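Local coordinates for peptide amidase (Stenotrophomonas maltophilia, PDB 1M22), which probably hydrolyses amide bonds, those of peptide amides among them, as a member of the amidase signature family, at residues A[104-109]-A[341-346]; A[185-190]-A[435-440]; A[201-206]-A[444-449]. All coordinates share one frame; numbering follows the deposited sequence.

Contact 1. Residues A[104-109]-A[341-346]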
loop_
_atom_site.group_PDB
_atom_site.type_symbol
_atom_site.label_atom_id
_atom_site.label_comp_id
_atom_site.label_asym_id
_atom_site.label_seq_id
_atom_site.Cartn_x
_atom_site.Cartn_y
_atom_site.Cartn_z
ATOM N N GLN A 104 10.559 14.267 13.554
ATOM C CA GLN A 104 9.756 15.397 13.096
ATOM C C GLN A 104 10.552 16.466 12.346
ATOM O O GLN A 104 9.986 17.224 11.560
ATOM C CB GLN A 104 9.032 16.043 14.280
ATOM C CG GLN A 104 9.960 16.560 15.366
ATOM C CD GLN A 104 9.217 17.301 16.458
ATOM O OE1 GLN A 104 8.308 16.759 17.086
ATOM N NE2 GLN A 104 9.605 18.549 16.692
ATOM N N GLY A 105 11.858 16.529 12.590
ATOM C CA GLY A 105 12.686 17.519 11.922
ATOM C C GLY A 105 13.696 16.910 10.966
ATOM O O GLY A 105 14.639 17.569 10.525
ATOM N N PHE A 106 13.487 15.638 10.647
ATOM C CA PHE A 106 14.360 14.889 9.752
ATOM C C PHE A 106 13.803 14.982 8.328
ATOM O O PHE A 106 12.727 14.456 8.040
ATOM C CB PHE A 106 14.417 13.441 10.244
ATOM C CG PHE A 106 15.143 12.501 9.331
ATOM C CD1 PHE A 106 16.468 12.725 8.975
ATOM C CD2 PHE A 106 14.505 11.361 8.858
ATOM C CE1 PHE A 106 17.146 11.818 8.159
ATOM C CE2 PHE A 106 15.169 10.456 8.047
ATOM C CZ PHE A 106 16.493 10.682 7.698
ATOM N N ARG A 107 14.540 15.652 7.443
ATOM C CA ARG A 107 14.091 15.854 6.065
ATOM C C ARG A 107 15.078 15.367 5.005
ATOM O O ARG A 107 15.760 16.165 4.359
ATOM C CB ARG A 107 13.800 17.343 5.846
ATOM C CG ARG A 107 12.895 17.951 6.907
ATOM C CD ARG A 107 12.615 19.420 6.632
ATOM N NE ARG A 107 11.767 20.016 7.659
ATOM C CZ ARG A 107 12.176 20.324 8.887
ATOM N NH1 ARG A 107 13.431 20.096 9.250
ATOM N NH2 ARG A 107 11.329 20.861 9.754
ATOM N N PRO A 108 15.160 14.043 4.807
ATOM C CA PRO A 108 16.068 13.446 3.821
ATOM C C PRO A 108 15.674 13.680 2.361
ATOM O O PRO A 108 14.535 14.035 2.058
ATOM C CB PRO A 108 16.046 11.967 4.190
ATOM C CG PRO A 108 14.648 11.776 4.700
ATOM C CD PRO A 108 14.440 13.002 5.561
ATOM N N ASP A 109 16.632 13.468 1.463
ATOM C CA ASP A 109 16.409 13.639 0.032
ATOM C C ASP A 109 15.478 12.561 -0.514
ATOM O O ASP A 109 15.298 11.513 0.107
ATOM C CB ASP A 109 17.743 13.589 -0.719
ATOM C CG ASP A 109 18.733 14.620 -0.217
ATOM O OD1 ASP A 109 18.375 15.814 -0.171
ATOM O OD2 ASP A 109 19.870 14.234 0.129
ATOM N N HIS A 341 21.126 7.868 5.763
ATOM C CA HIS A 341 20.513 9.183 5.609
ATOM C C HIS A 341 20.857 10.162 6.727
ATOM O O HIS A 341 20.274 11.245 6.814
ATOM C CB HIS A 341 18.998 9.013 5.484
ATOM C CG HIS A 341 18.594 8.109 4.362
ATOM N ND1 HIS A 341 18.676 8.482 3.037
ATOM C CD2 HIS A 341 18.163 6.825 4.364
ATOM C CE1 HIS A 341 18.316 7.467 2.273
ATOM N NE2 HIS A 341 18.000 6.449 3.052
ATOM N N ARG A 342 21.811 9.776 7.571
ATOM C CA ARG A 342 22.267 10.610 8.680
ATOM C C ARG A 342 21.122 11.184 9.507
ATOM O O ARG A 342 20.992 12.399 9.658
ATOM C CB ARG A 342 23.146 11.743 8.146
ATOM C CG ARG A 342 24.327 11.254 7.320
ATOM C CD ARG A 342 25.192 12.408 6.853
ATOM N NE ARG A 342 25.810 13.111 7.972
ATOM C CZ ARG A 342 26.580 14.186 7.842
ATOM N NH1 ARG A 342 26.824 14.680 6.639
ATOM N NH2 ARG A 342 27.109 14.763 8.913
ATOM N N ALA A 343 20.298 10.295 10.049
ATOM C CA ALA A 343 19.166 10.703 10.867
ATOM C C ALA A 343 19.645 11.155 12.246
ATOM O O ALA A 343 20.778 10.867 12.644
ATOM C CB ALA A 343 18.182 9.542 11.004
ATOM N N PRO A 344 18.792 11.882 12.989
ATOM C CA PRO A 344 19.159 12.358 14.329
ATOM C C PRO A 344 19.284 11.195 15.315
ATOM O O PRO A 344 19.865 11.336 16.393
ATOM C CB PRO A 344 18.025 13.322 14.675
ATOM C CG PRO A 344 16.856 12.750 13.932
ATOM C CD PRO A 344 17.461 12.380 12.599
ATOM N N LEU A 345 18.725 10.050 14.931
ATOM C CA LEU A 345 18.787 8.828 15.728
ATOM C C LEU A 345 19.835 7.968 15.035
ATOM O O LEU A 345 19.849 7.886 13.806
ATOM C CB LEU A 345 17.443 8.094 15.709
ATOM C CG LEU A 345 16.222 8.807 16.292
ATOM C CD1 LEU A 345 14.970 7.983 16.017
ATOM C CD2 LEU A 345 16.415 9.016 17.786
ATOM N N ARG A 346 20.704 7.327 15.808
ATOM C CA ARG A 346 21.760 6.503 15.231
ATOM C C ARG A 346 21.565 5.011 15.466
ATOM O O ARG A 346 22.195 4.186 14.806
ATOM C CB ARG A 346 23.116 6.934 15.799
ATOM C CG ARG A 346 23.455 8.397 15.550
ATOM C CD ARG A 346 24.626 8.858 16.410
ATOM N NE ARG A 346 25.853 8.115 16.141
ATOM C CZ ARG A 346 26.496 8.122 14.976
ATOM N NH1 ARG A 346 26.029 8.836 13.960
ATOM N NH2 ARG A 346 27.610 7.417 14.829
#
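A Schellman motif ends helix 319-340, and the residues that follow it, His-341 to Ala-343, lie against the ring of Phe-106, in the loop ahead of helix 112-119. Arg-342, at phi 48°, is the C-prime residue: its positive phi swings the chain over so that Ala-343 N returns to Phe-338 O, while its own side chain leads away from the contact. In Phe-106, a chi1 of 173° sets CG anti to the backbone N and directs it toward 341-346. Ala-343 CB sits over one face, displaced toward the rim, in a CH-pi contact 4.0 Å from the ring centroid of Phe-106. The opposite face is covered from within its own loop, where Pro-108 CD lies above the centre of the ring, so the phenyl is sandwiched between two aliphatic groups. Around it, Pro-344 crosses Phe-106 at about a right angle, its CD 3.8 Å from Phe-106 CD1, and His-341 CB packs 3.7 Å from Phe-106 CZ. Tyr-337, a turn back in the helix, touches Phe-106 and Pro-108 and also meets the His-341 ring. This is structural packing away from the active site, between a helix terminus and a long connecting loop. At the edge the neighbour is polar: His-341 O lies in the plane of the phenyl ring, 3.5 Å from Phe-106 CE1.

Contact 2. Residues A[185-190]-A[435-440]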
loop_
_atom_site.group_PDB
_atom_site.type_symbol
_atom_site.label_atom_id
_atom_site.label_comp_id
_atom_site.label_asym_id
_atom_site.label_seq_id
_atom_site.Cartn_x
_atom_site.Cartn_y
_atom_site.Cartn_z
ATOM N N GLU A 185 4.089 -2.151 2.107
ATOM C CA GLU A 185 3.611 -3.346 2.775
ATOM C C GLU A 185 4.750 -4.251 3.204
ATOM O O GLU A 185 5.733 -4.433 2.478
ATOM C CB GLU A 185 2.657 -4.151 1.874
ATOM C CG GLU A 185 2.209 -5.475 2.523
ATOM C CD GLU A 185 0.887 -6.033 1.997
ATOM O OE1 GLU A 185 0.028 -5.248 1.534
ATOM O OE2 GLU A 185 0.693 -7.267 2.081
ATOM N N THR A 186 4.609 -4.796 4.405
ATOM C CA THR A 186 5.554 -5.755 4.953
ATOM C C THR A 186 4.691 -7.015 5.088
ATOM O O THR A 186 5.086 -8.099 4.671
ATOM C CB THR A 186 6.112 -5.274 6.298
ATOM O OG1 THR A 186 6.859 -4.068 6.081
ATOM C CG2 THR A 186 7.027 -6.330 6.905
ATOM N N ASP A 187 3.501 -6.858 5.662
ATOM C CA ASP A 187 2.537 -7.952 5.761
ATOM C C ASP A 187 1.130 -7.386 5.965
ATOM O O ASP A 187 0.683 -7.172 7.096
ATOM C CB ASP A 187 2.864 -8.938 6.890
ATOM C CG ASP A 187 2.038 -10.220 6.786
ATOM O OD1 ASP A 187 0.894 -10.157 6.288
ATOM O OD2 ASP A 187 2.519 -11.296 7.198
ATOM N N GLY A 188 0.459 -7.123 4.846
ATOM C CA GLY A 188 -0.897 -6.604 4.855
ATOM C C GLY A 188 -1.066 -5.094 4.803
ATOM O O GLY A 188 -2.176 -4.617 4.547
ATOM N N SER A 189 0.016 -4.342 4.998
ATOM C CA SER A 189 -0.067 -2.880 5.044
ATOM C C SER A 189 -0.547 -2.103 3.825
ATOM O O SER A 189 -0.779 -0.896 3.927
ATOM C CB SER A 189 1.254 -2.294 5.535
ATOM O OG SER A 189 1.373 -2.475 6.938
ATOM N N ILE A 190 -0.661 -2.756 2.673
ATOM C CA ILE A 190 -1.215 -2.079 1.506
ATOM C C ILE A 190 -2.604 -2.651 1.233
ATOM O O ILE A 190 -3.592 -1.920 1.232
ATOM C CB ILE A 190 -0.362 -2.259 0.223
ATOM C CG1 ILE A 190 0.866 -1.344 0.278
ATOM C CG2 ILE A 190 -1.203 -1.928 -1.022
ATOM C CD1 ILE A 190 1.844 -1.564 -0.856
ATOM N N SER A 435 -5.695 -14.460 3.957
ATOM C CA SER A 435 -4.702 -15.149 3.139
ATOM C C SER A 435 -3.585 -14.276 2.567
ATOM O O SER A 435 -2.600 -14.807 2.045
ATOM C CB SER A 435 -5.400 -15.859 1.974
ATOM O OG SER A 435 -6.316 -16.841 2.433
ATOM N N TYR A 436 -3.720 -12.954 2.661
ATOM C CA TYR A 436 -2.712 -12.053 2.100
ATOM C C TYR A 436 -1.302 -12.203 2.670
ATOM O O TYR A 436 -0.331 -11.786 2.038
ATOM C CB TYR A 436 -3.170 -10.592 2.220
ATOM C CG TYR A 436 -3.426 -10.122 3.633
ATOM C CD1 TYR A 436 -2.371 -9.891 4.517
ATOM C CD2 TYR A 436 -4.727 -9.920 4.092
ATOM C CE1 TYR A 436 -2.608 -9.471 5.825
ATOM C CE2 TYR A 436 -4.974 -9.501 5.395
ATOM C CZ TYR A 436 -3.912 -9.280 6.256
ATOM O OH TYR A 436 -4.154 -8.882 7.551
ATOM N N SER A 437 -1.181 -12.797 3.851
ATOM C CA SER A 437 0.133 -12.979 4.450
ATOM C C SER A 437 1.018 -13.863 3.576
ATOM O O SER A 437 2.236 -13.698 3.547
ATOM C CB SER A 437 0.006 -13.604 5.840
ATOM O OG SER A 437 1.284 -13.797 6.428
ATOM N N ALA A 438 0.406 -14.803 2.863
ATOM C CA ALA A 438 1.165 -15.700 1.999
ATOM C C ALA A 438 1.952 -14.910 0.956
ATOM O O ALA A 438 3.139 -15.149 0.750
ATOM C CB ALA A 438 0.229 -16.691 1.312
ATOM N N ALA A 439 1.291 -13.966 0.293
ATOM C CA ALA A 439 1.971 -13.168 -0.718
ATOM C C ALA A 439 3.046 -12.286 -0.088
ATOM O O ALA A 439 4.142 -12.143 -0.629
ATOM C CB ALA A 439 0.962 -12.310 -1.477
ATOM N N ALA A 440 2.734 -11.696 1.059
ATOM C CA ALA A 440 3.696 -10.838 1.734
ATOM C C ALA A 440 4.968 -11.595 2.123
ATOM O O ALA A 440 6.080 -11.128 1.876
ATOM C CB ALA A 440 3.056 -10.211 2.975
HETATM O O HOH W 1 -0.207 -9.268 0.469
#
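Asp-187 and Ser-437 make the direct hydrogen bond between the active-site loop 185-190 and the first turn of helix 436-442. Ser-437 OG, anti to its backbone N (chi1 179°), donates to the syn lone pair of Asp-187 OD2 at 2.9 Å and also bonds Trp-318 NE1. Glu-322 brings a like charge close to OD2, which may favour protonation of one acid. A second polar link runs through water, which donates to Glu-185 OE2 (2.7 Å) and to Tyr-436 O (3.0 Å). Glu-185 also braces its own loop: OE1 accepts from Ile-190 N and Val-191 N, and OE2 weakly from Gly-188 N.

In van der Waals contact, Ala-440 CB rests 3.4 Å from Thr-186 O and 3.6 Å from Asp-187 CA. Gly-188, at phi 93°, brings its CA within 3.5 Å of Tyr-436 CE1, and Asp-187 OD1 lies in plane at the tyrosine ring's edge.

The nucleophile Ser-189 points away from the helix, its OG bonded to Ser-165 OG; with Lys-86 these form the Ser-Ser-Lys catalytic triad of amidase signature enzymes. The loop runs from strand 180-185 into helix 191-196, with Tyr-436 against that helix's Val-191 and Cys-192 and Leu-462 of strand 457-464.

Contact 3. Residues A[201-206]-A[444-449]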
loop_
_atom_site.group_PDB
_atom_site.type_symbol
_atom_site.label_atom_id
_atom_site.label_comp_id
_atom_site.label_asym_id
_atom_site.label_seq_id
_atom_site.Cartn_x
_atom_site.Cartn_y
_atom_site.Cartn_z
ATOM N N GLY A 201 -5.506 -1.676 -4.052
ATOM C CA GLY A 201 -4.175 -1.668 -3.477
ATOM C C GLY A 201 -3.382 -2.765 -4.159
ATOM O O GLY A 201 -3.882 -3.877 -4.325
ATOM N N LEU A 202 -2.156 -2.462 -4.568
ATOM C CA LEU A 202 -1.321 -3.455 -5.232
ATOM C C LEU A 202 0.049 -3.541 -4.570
ATOM O O LEU A 202 0.770 -2.543 -4.508
ATOM C CB LEU A 202 -1.168 -3.087 -6.712
ATOM C CG LEU A 202 -0.572 -4.104 -7.688
ATOM C CD1 LEU A 202 -0.843 -3.623 -9.104
ATOM C CD2 LEU A 202 0.922 -4.275 -7.457
ATOM N N LYS A 203 0.381 -4.722 -4.047
ATOM C CA LYS A 203 1.683 -4.973 -3.423
ATOM C C LYS A 203 2.449 -5.806 -4.441
ATOM O O LYS A 203 2.153 -6.983 -4.646
ATOM C CB LYS A 203 1.559 -5.790 -2.136
ATOM C CG LYS A 203 2.914 -6.007 -1.461
ATOM C CD LYS A 203 2.937 -7.223 -0.543
ATOM C CE LYS A 203 3.032 -8.531 -1.321
ATOM N NZ LYS A 203 4.377 -8.735 -1.958
ATOM N N PRO A 204 3.456 -5.216 -5.084
ATOM C CA PRO A 204 4.189 -6.006 -6.073
ATOM C C PRO A 204 5.170 -7.026 -5.525
ATOM O O PRO A 204 5.353 -7.167 -4.310
ATOM C CB PRO A 204 4.883 -4.936 -6.912
ATOM C CG PRO A 204 5.175 -3.868 -5.912
ATOM C CD PRO A 204 3.917 -3.816 -5.058
ATOM N N THR A 205 5.774 -7.761 -6.453
ATOM C CA THR A 205 6.798 -8.741 -6.135
ATOM C C THR A 205 7.937 -7.941 -5.510
ATOM O O THR A 205 8.235 -6.829 -5.959
ATOM C CB THR A 205 7.340 -9.398 -7.422
ATOM O OG1 THR A 205 6.268 -10.032 -8.127
ATOM C CG2 THR A 205 8.415 -10.427 -7.098
ATOM N N VAL A 206 8.565 -8.488 -4.478
ATOM C CA VAL A 206 9.684 -7.795 -3.854
ATOM C C VAL A 206 10.812 -7.725 -4.879
ATOM O O VAL A 206 11.299 -8.751 -5.358
ATOM C CB VAL A 206 10.159 -8.534 -2.588
ATOM C CG1 VAL A 206 11.464 -7.924 -2.088
ATOM C CG2 VAL A 206 9.089 -8.436 -1.509
ATOM N N TYR A 444 5.622 -12.268 -3.097
ATOM C CA TYR A 444 4.851 -12.370 -4.338
ATOM C C TYR A 444 3.813 -11.257 -4.447
ATOM O O TYR A 444 3.408 -10.673 -3.445
ATOM C CB TYR A 444 4.145 -13.725 -4.401
ATOM C CG TYR A 444 5.052 -14.921 -4.608
ATOM C CD1 TYR A 444 6.440 -14.781 -4.704
ATOM C CD2 TYR A 444 4.514 -16.201 -4.708
ATOM C CE1 TYR A 444 7.266 -15.901 -4.897
ATOM C CE2 TYR A 444 5.326 -17.317 -4.898
ATOM C CZ TYR A 444 6.695 -17.158 -4.991
ATOM O OH TYR A 444 7.487 -18.267 -5.192
ATOM N N PRO A 445 3.341 -10.971 -5.668
ATOM C CA PRO A 445 2.349 -9.909 -5.855
ATOM C C PRO A 445 0.927 -10.226 -5.399
ATOM O O PRO A 445 0.452 -11.359 -5.505
ATOM C CB PRO A 445 2.423 -9.638 -7.355
ATOM C CG PRO A 445 2.670 -11.018 -7.912
ATOM C CD PRO A 445 3.722 -11.575 -6.961
ATOM N N SER A 446 0.264 -9.201 -4.877
ATOM C CA SER A 446 -1.118 -9.309 -4.432
ATOM C C SER A 446 -1.816 -8.010 -4.821
ATOM O O SER A 446 -1.178 -6.963 -4.928
ATOM C CB SER A 446 -1.199 -9.555 -2.923
ATOM O OG SER A 446 -0.620 -8.504 -2.183
ATOM N N LEU A 447 -3.125 -8.082 -5.032
ATOM C CA LEU A 447 -3.887 -6.924 -5.478
ATOM C C LEU A 447 -5.327 -7.057 -5.010
ATOM O O LEU A 447 -5.966 -8.082 -5.256
ATOM C CB LEU A 447 -3.833 -6.884 -7.012
ATOM C CG LEU A 447 -4.276 -5.689 -7.860
ATOM C CD1 LEU A 447 -3.941 -5.969 -9.323
ATOM C CD2 LEU A 447 -5.763 -5.445 -7.695
ATOM N N THR A 448 -5.837 -6.034 -4.330
ATOM C CA THR A 448 -7.216 -6.069 -3.866
ATOM C C THR A 448 -8.068 -5.085 -4.664
ATOM O O THR A 448 -7.629 -3.979 -4.972
ATOM C CB THR A 448 -7.319 -5.752 -2.344
ATOM O OG1 THR A 448 -8.688 -5.857 -1.927
ATOM C CG2 THR A 448 -6.801 -4.357 -2.036
ATOM N N VAL A 449 -9.278 -5.518 -5.007
ATOM C CA VAL A 449 -10.240 -4.714 -5.762
ATOM C C VAL A 449 -11.562 -4.691 -4.997
ATOM O O VAL A 449 -12.010 -5.717 -4.494
ATOM C CB VAL A 449 -10.517 -5.323 -7.165
ATOM C CG1 VAL A 449 -11.492 -4.438 -7.938
ATOM C CG2 VAL A 449 -9.219 -5.491 -7.928
#
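Lys-203 and Ser-446 form one of two antiparallel hydrogen-bonded pairs that zip strand 200-203 to strand 446-454; Gly-201 and Thr-448 form the other. Here the packing is tight. The bond from Thr-448 N to Gly-201 O measures 2.9 Å, whereas the return bond from Gly-201 N to Thr-448 O stretches to 3.3 Å. Between them the non-hydrogen-bonded pair Leu-202 and Leu-447 meets through CD1 and CD1 at 3.9 Å, on the face where Leu-447 packs on Ala-477 of helix 470-484. Ser-446 and Thr-448 point to the other face, onto Val-191.

Beyond Lys-203 the pairing gives way to loops, toward the partly exposed Tyr-444 and Val-206. Buried Lys-203 closes this end: bends at chi3 (77°) and chi4 (71°) curl its tip back, and its NZ donates to Tyr-444 O at 2.6 Å and to Pro-204 O at 3.0 Å, well above both carbonyl planes. Thr-205 and Pro-445 lie side by side, OG1 3.2 Å from CD, but that hydroxyl's polar partners are Glu-470 and Trp-468 N.

Both strands belong to the middle of the eleven-stranded mixed sheet of the amidase signature fold, enclosed by helices on either face.

From the N terminus, the chain lays down 104-109, 185-190 and 201-206, then meets their partners 341-346, 435-440 and 444-449 in the same order, so all three contacts cross and none nests. Contact 1 closes a loop of 231 residues at the periphery, tying the connection before helix 112-119 to the end of helix 319-340. Contacts 2 and 3 close loops of similar length near the chain's centre, joining the nucleophile loop and, beyond helix 191-196, strand 200-203 to the helix-strand unit 436-454. They touch: Ala-439 O and Tyr-444 N, 2.9 Å apart, probably hydrogen bond, and Lys-203 CD packs on Glu-185 OE2. Contact 1 stays about 16 Å from contact 2 (nearest atoms).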